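Local coordinates for conserved exported protein (Bacteroides fragilis, PDB 3CLW) that is of unknown function but probably hydrolyses O-glycosidic bonds in carbohydrates, at residues 25-30 / 356-361. Sequence-based numbering, arbitrary orientation.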
loop_
_atom_site.group_PDB
_atom_site.type_symbol
_atom_site.label_atom_id
_atom_site.label_comp_id
_atom_site.label_asym_id
_atom_site.label_seq_id
_atom_site.Cartn_x
_atom_site.Cartn_y
_atom_site.Cartn_z
ATOM N N SER A 25 -0.317 -2.666 5.727
ATOM C CA SER A 25 -1.403 -2.348 6.625
ATOM C C SER A 25 -1.387 -3.254 7.872
ATOM O O SER A 25 -1.047 -4.436 7.790
ATOM C CB SER A 25 -2.704 -2.498 5.814
ATOM O OG SER A 25 -3.819 -2.140 6.570
ATOM N N ASP A 26 -1.747 -2.683 9.015
ATOM C CA ASP A 26 -1.878 -3.418 10.279
ATOM C C ASP A 26 -3.235 -4.131 10.492
ATOM O O ASP A 26 -3.516 -4.649 11.574
ATOM C CB ASP A 26 -1.608 -2.455 11.433
ATOM C CG ASP A 26 -2.818 -1.613 11.819
ATOM O OD1 ASP A 26 -3.835 -1.592 11.092
ATOM O OD2 ASP A 26 -2.744 -0.980 12.898
ATOM N N ALA A 27 -4.086 -4.122 9.472
ATOM C CA ALA A 27 -5.525 -4.390 9.694
ATOM C C ALA A 27 -5.776 -5.813 10.214
ATOM O O ALA A 27 -5.106 -6.781 9.767
ATOM C CB ALA A 27 -6.294 -4.152 8.441
ATOM N N TRP A 28 -6.714 -5.921 11.163
ATOM C CA TRP A 28 -7.275 -7.196 11.611
ATOM C C TRP A 28 -6.351 -8.027 12.493
ATOM O O TRP A 28 -6.675 -8.255 13.648
ATOM C CB TRP A 28 -7.781 -8.033 10.447
ATOM C CG TRP A 28 -8.831 -7.363 9.625
ATOM C CD1 TRP A 28 -9.613 -6.271 9.966
ATOM C CD2 TRP A 28 -9.223 -7.736 8.295
ATOM N NE1 TRP A 28 -10.463 -5.961 8.913
ATOM C CE2 TRP A 28 -10.241 -6.848 7.887
ATOM C CE3 TRP A 28 -8.829 -8.761 7.423
ATOM C CZ2 TRP A 28 -10.849 -6.941 6.641
ATOM C CZ3 TRP A 28 -9.473 -8.864 6.173
ATOM C CH2 TRP A 28 -10.456 -7.960 5.804
ATOM N N ARG A 29 -5.187 -8.404 11.964
ATOM C CA ARG A 29 -4.317 -9.402 12.593
ATOM C C ARG A 29 -3.269 -8.889 13.566
ATOM O O ARG A 29 -2.971 -9.548 14.565
ATOM C CB ARG A 29 -3.747 -10.336 11.504
ATOM C CG ARG A 29 -4.929 -10.922 10.731
ATOM C CD ARG A 29 -4.578 -11.920 9.699
ATOM N NE ARG A 29 -4.397 -11.344 8.380
ATOM C CZ ARG A 29 -5.308 -11.269 7.416
ATOM N NH1 ARG A 29 -6.558 -11.660 7.580
ATOM N NH2 ARG A 29 -4.937 -10.769 6.262
ATOM N N CYS A 30 -2.747 -7.701 13.298
ATOM C CA CYS A 30 -1.717 -7.101 14.123
ATOM C C CYS A 30 -2.192 -6.773 15.533
ATOM O O CYS A 30 -1.388 -6.769 16.495
ATOM C CB CYS A 30 -1.124 -5.863 13.417
ATOM S SG CYS A 30 -0.106 -6.382 11.990
ATOM N N TRP A 356 0.896 -2.379 0.324
ATOM C CA TRP A 356 0.194 -3.644 0.561
ATOM C C TRP A 356 -1.072 -3.431 1.374
ATOM O O TRP A 356 -1.185 -2.446 2.095
ATOM C CB TRP A 356 1.102 -4.621 1.363
ATOM C CG TRP A 356 2.081 -5.307 0.536
ATOM C CD1 TRP A 356 3.418 -5.013 0.414
ATOM C CD2 TRP A 356 1.836 -6.430 -0.313
ATOM N NE1 TRP A 356 4.016 -5.900 -0.453
ATOM C CE2 TRP A 356 3.068 -6.775 -0.917
ATOM C CE3 TRP A 356 0.687 -7.181 -0.629
ATOM C CZ2 TRP A 356 3.183 -7.828 -1.825
ATOM C CZ3 TRP A 356 0.801 -8.227 -1.533
ATOM C CH2 TRP A 356 2.038 -8.554 -2.107
ATOM N N TRP A 357 -1.998 -4.377 1.265
ATOM C CA TRP A 357 -3.027 -4.580 2.268
ATOM C C TRP A 357 -2.325 -5.204 3.516
ATOM O O TRP A 357 -1.164 -4.854 3.841
ATOM C CB TRP A 357 -4.167 -5.436 1.642
ATOM C CG TRP A 357 -5.302 -5.888 2.525
ATOM C CD1 TRP A 357 -5.796 -7.157 2.602
ATOM C CD2 TRP A 357 -6.069 -5.108 3.468
ATOM N NE1 TRP A 357 -6.817 -7.221 3.512
ATOM C CE2 TRP A 357 -7.000 -5.983 4.069
ATOM C CE3 TRP A 357 -6.037 -3.768 3.883
ATOM C CZ2 TRP A 357 -7.912 -5.565 5.050
ATOM C CZ3 TRP A 357 -6.943 -3.349 4.853
ATOM C CH2 TRP A 357 -7.869 -4.251 5.429
ATOM N N THR A 358 -2.987 -6.084 4.241
ATOM C CA THR A 358 -2.388 -6.635 5.470
ATOM C C THR A 358 -0.963 -7.213 5.231
ATOM O O THR A 358 -0.758 -7.999 4.311
ATOM C CB THR A 358 -3.264 -7.723 6.053
ATOM O OG1 THR A 358 -3.408 -8.755 5.071
ATOM C CG2 THR A 358 -4.681 -7.185 6.440
ATOM N N ALA A 359 0.010 -6.794 6.041
ATOM C CA ALA A 359 1.367 -7.362 6.018
ATOM C C ALA A 359 1.385 -8.903 6.272
ATOM O O ALA A 359 2.243 -9.625 5.754
ATOM C CB ALA A 359 2.216 -6.655 7.042
ATOM N N VAL A 360 0.426 -9.391 7.060
ATOM C CA VAL A 360 0.344 -10.808 7.414
ATOM C C VAL A 360 -1.029 -11.346 7.030
ATOM O O VAL A 360 -2.028 -10.582 6.899
ATOM C CB VAL A 360 0.646 -11.072 8.930
ATOM C CG1 VAL A 360 2.011 -10.533 9.319
ATOM C CG2 VAL A 360 -0.418 -10.418 9.803
ATOM N N SER A 361 -1.062 -12.654 6.800
ATOM C CA SER A 361 -2.229 -13.326 6.269
ATOM C C SER A 361 -2.073 -14.799 6.556
ATOM O O SER A 361 -0.952 -15.287 6.750
ATOM C CB SER A 361 -2.317 -13.138 4.745
ATOM O OG SER A 361 -3.457 -13.817 4.197
#
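Trp357 drives the edge of its indole into a face of Trp28, a T-shaped stack with the ring planes at 88° and the six-membered ring centroids 5.0 Å apart. Trp357 CZ2 leads, offset toward the rim of the Trp28 ring and 3.6 Å from Trp28 CH2. CG of Trp357 lies anti to the backbone N (chi1 175°), and the six-membered ring beyond it reaches back to residues 25-28. Ala27 is small enough to let this ring pass close by, its CB 3.4 Å from Trp357 CH2. Thr358 lays its methyl CG2 over one face of the same indole. Behind the rings the backbones meet as at the C-terminal ends of neighbouring parallel strands: Ser25 N donates to Trp357 O, and Ala359 N returns a straighter bond to Ser25 O. Strands 6-25 and 353-356 pair in parallel within the TIM barrel expected of this family, so the contact joins the loops following the first and last barrel strands. Arginine suits position 29 because its long chain ends in a flat group with several N-H donors; the bend at chi3 (-93°) sets NE beside Val360 O. Arg29 NE, at 2.9 Å, and NH2, at 3.0 Å, both bond Val360 O, which lies in the guanidinium plane; NH2 sits on a lone pair in the carbonyl plane, NE above that plane. Thr358 OG1 donates to that oxygen too, making three bonds to one acceptor, while Val360 CG2 packs 3.7 Å from Arg29 CB.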